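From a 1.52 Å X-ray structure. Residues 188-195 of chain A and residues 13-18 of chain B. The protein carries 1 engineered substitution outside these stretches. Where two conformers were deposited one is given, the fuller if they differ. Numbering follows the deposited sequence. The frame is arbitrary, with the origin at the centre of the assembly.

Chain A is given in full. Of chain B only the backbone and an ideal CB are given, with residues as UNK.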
# COMPACT_ATOMS: atom_id res chain seq x y z
N SER A 188 -2.83 16.05 11.55
CA SER A 188 -3.79 16.56 10.58
C SER A 188 -5.23 16.26 10.98
O SER A 188 -6.17 16.74 10.35
CB SER A 188 -3.53 15.92 9.23
OG SER A 188 -3.36 14.52 9.40
N GLN A 189 -5.38 15.47 12.04
CA GLN A 189 -6.67 14.98 12.50
C GLN A 189 -6.84 15.17 14.00
O GLN A 189 -7.69 14.51 14.59
CB GLN A 189 -6.77 13.47 12.25
CG GLN A 189 -6.99 13.06 10.82
CD GLN A 189 -7.72 11.74 10.75
OE1 GLN A 189 -8.74 11.63 10.07
NE2 GLN A 189 -7.22 10.74 11.47
N CYS A 190 -6.04 16.03 14.61
CA CYS A 190 -6.16 16.21 16.05
C CYS A 190 -6.32 17.68 16.48
O CYS A 190 -5.42 18.50 16.31
CB CYS A 190 -5.01 15.50 16.78
SG CYS A 190 -5.06 13.68 16.54
N GLY A 191 -7.50 17.99 17.02
CA GLY A 191 -7.79 19.33 17.49
C GLY A 191 -6.73 19.72 18.49
O GLY A 191 -6.23 18.87 19.22
N ALA A 192 -6.35 21.00 18.52
CA ALA A 192 -5.36 21.44 19.50
C ALA A 192 -5.92 21.52 20.94
O ALA A 192 -5.17 21.30 21.91
CB ALA A 192 -4.73 22.76 19.07
N LEU A 193 -7.21 21.81 21.08
CA LEU A 193 -7.91 21.71 22.36
C LEU A 193 -7.87 20.27 22.86
O LEU A 193 -7.78 20.01 24.06
CB LEU A 193 -9.37 22.16 22.23
CG LEU A 193 -9.72 23.66 22.14
CD1 LEU A 193 -11.23 23.87 22.04
CD2 LEU A 193 -9.17 24.42 23.33
N HIS A 194 -7.95 19.32 21.92
CA HIS A 194 -7.90 17.90 22.23
C HIS A 194 -6.52 17.53 22.78
O HIS A 194 -6.43 16.85 23.78
CB HIS A 194 -8.24 17.06 20.99
CG HIS A 194 -9.69 17.08 20.60
ND1 HIS A 194 -10.20 17.96 19.66
CD2 HIS A 194 -10.74 16.33 21.01
CE1 HIS A 194 -11.50 17.75 19.52
NE2 HIS A 194 -11.85 16.76 20.32
N ALA A 195 -5.47 17.99 22.12
CA ALA A 195 -4.10 17.77 22.61
C ALA A 195 -3.92 18.41 23.97
O ALA A 195 -3.49 17.77 24.93
CB ALA A 195 -3.09 18.34 21.62
N UNK B 13 -15.48 25.11 16.37
CA UNK B 13 -15.61 23.92 17.22
C UNK B 13 -14.36 23.74 18.05
O UNK B 13 -13.55 24.67 18.19
CB UNK B 13 -15.87 22.67 16.38
N UNK B 14 -14.19 22.55 18.60
CA UNK B 14 -12.95 22.21 19.29
C UNK B 14 -11.81 21.96 18.29
O UNK B 14 -10.65 21.76 18.68
CB UNK B 14 -13.16 20.98 20.17
N UNK B 15 -12.13 21.99 17.00
CA UNK B 15 -11.21 21.51 15.98
C UNK B 15 -11.42 22.26 14.66
O UNK B 15 -12.01 21.72 13.73
CB UNK B 15 -11.39 20.00 15.77
N UNK B 16 -10.95 23.51 14.60
CA UNK B 16 -11.04 24.32 13.37
C UNK B 16 -10.22 23.69 12.25
O UNK B 16 -9.05 23.36 12.49
CB UNK B 16 -10.56 25.75 13.63
N UNK B 17 -10.81 23.55 11.07
CA UNK B 17 -10.10 22.97 9.93
C UNK B 17 -9.99 23.91 8.74
O UNK B 17 -10.24 25.10 8.86
CB UNK B 17 -10.80 21.68 9.49
N UNK B 18 -9.58 23.39 7.58
CA UNK B 18 -9.31 24.23 6.42
C UNK B 18 -10.46 25.17 6.10
O UNK B 18 -10.24 26.32 5.73
CB UNK B 18 -9.01 23.36 5.20

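Position 13 points its CA-to-CB bond sideways, with nothing of this chain A stretch within 5.5 Å of the ideal CB. This stretch sets no rule, and almost any residue would do. The deposited Thr B13 makes no contact.

Position 14 is where chain A speaks most clearly. Its CA-to-CB bond points sideways, and the ideal CB lies 3.7 Å from CE1 of His A194 and 3.9 Å from CD1 of Leu A193. The imidazole offers polar nitrogens nearby and the leucine a methyl group, so a short side chain with a polar end fits well: Asp, Asn or Ser, with Ala a plainer choice. Asp B14 is found, with chi1 at 40° (p). Its OD2 lies 3.3 Å from CE1 of His A194, yet at 3.5 Å from His A194 NE2 the angle is too poor for a hydrogen bond. On the leucine side, CD1 of Leu A193 packs 3.6 Å from CA of Asp B14. The backbone matters too: Asp B14 O sits 3.9 Å from CA of Gly A191, the N-cap residue before the helix, and finds no partner. A CB on that glycine would lie 2.8 Å from Asp B14 O and also 2.4 Å from His A194 ND1, so the glycine suits both the contact and the fold of its own chain.

Position 15, at -151/75, has the phi of a strand but a smaller psi. Its CB points sideways, 4.0 Å from CA of Gly A191 and 4.4 Å from CE1 of His A194, near the plane of the ring at its edge. With glycine beneath, there is room for a small or medium side chain; Ser, Asn, Asp or Thr would all be plausible. Asp B15 is the answer, in the t rotamer, its OD1 3.8 Å from Gly A191 CA.

Position 16 has nothing of this stretch within 5.5 Å of its ideal CB. Its -64/131 suits proline among others, and Pro B16 adds almost nothing to the contact.

Position 17 also starts with an empty neighbourhood, so only a long side chain could reach this stretch. The carbonyl of Ser A188 faces this way, its O 6.8 Å from the ideal CB, which favours a long donor: Lys, Arg or Gln. Arg B17 brings NH2 to 4.1 Å from CA of Gln A189, while its NE forms a salt bridge with Asp B15 OD2 at 3.3 Å, tying this long arm to its own chain.

Position 18 is out of reach; this stretch does not constrain it. Leu B18 is deposited.

Chain B (13-18) TDDPRL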
# COMPACT_ATOMS: atom_id res chain seq x y z
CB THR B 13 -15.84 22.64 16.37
OG1 THR B 13 -15.14 22.75 15.12
CG2 THR B 13 -17.33 22.41 16.10
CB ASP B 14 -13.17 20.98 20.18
CG ASP B 14 -14.07 19.92 19.52
OD1 ASP B 14 -14.32 20.01 18.30
OD2 ASP B 14 -14.52 18.99 20.24
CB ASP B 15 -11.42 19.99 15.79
CG ASP B 15 -10.46 19.37 14.77
OD1 ASP B 15 -9.58 20.08 14.24
OD2 ASP B 15 -10.58 18.15 14.50
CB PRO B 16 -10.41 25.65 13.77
CG PRO B 16 -10.52 25.69 15.24
CD PRO B 16 -10.37 24.28 15.71
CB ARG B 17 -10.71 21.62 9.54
CG ARG B 17 -10.49 20.56 10.62
CD ARG B 17 -11.14 19.25 10.25
NE ARG B 17 -10.79 18.21 11.22
CZ ARG B 17 -10.92 16.90 11.00
NH1 ARG B 17 -11.38 16.46 9.84
NH2 ARG B 17 -10.57 16.03 11.95
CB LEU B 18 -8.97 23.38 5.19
CG LEU B 18 -7.54 22.82 5.11
CD1 LEU B 18 -7.48 21.60 4.22
CD2 LEU B 18 -6.57 23.89 4.64
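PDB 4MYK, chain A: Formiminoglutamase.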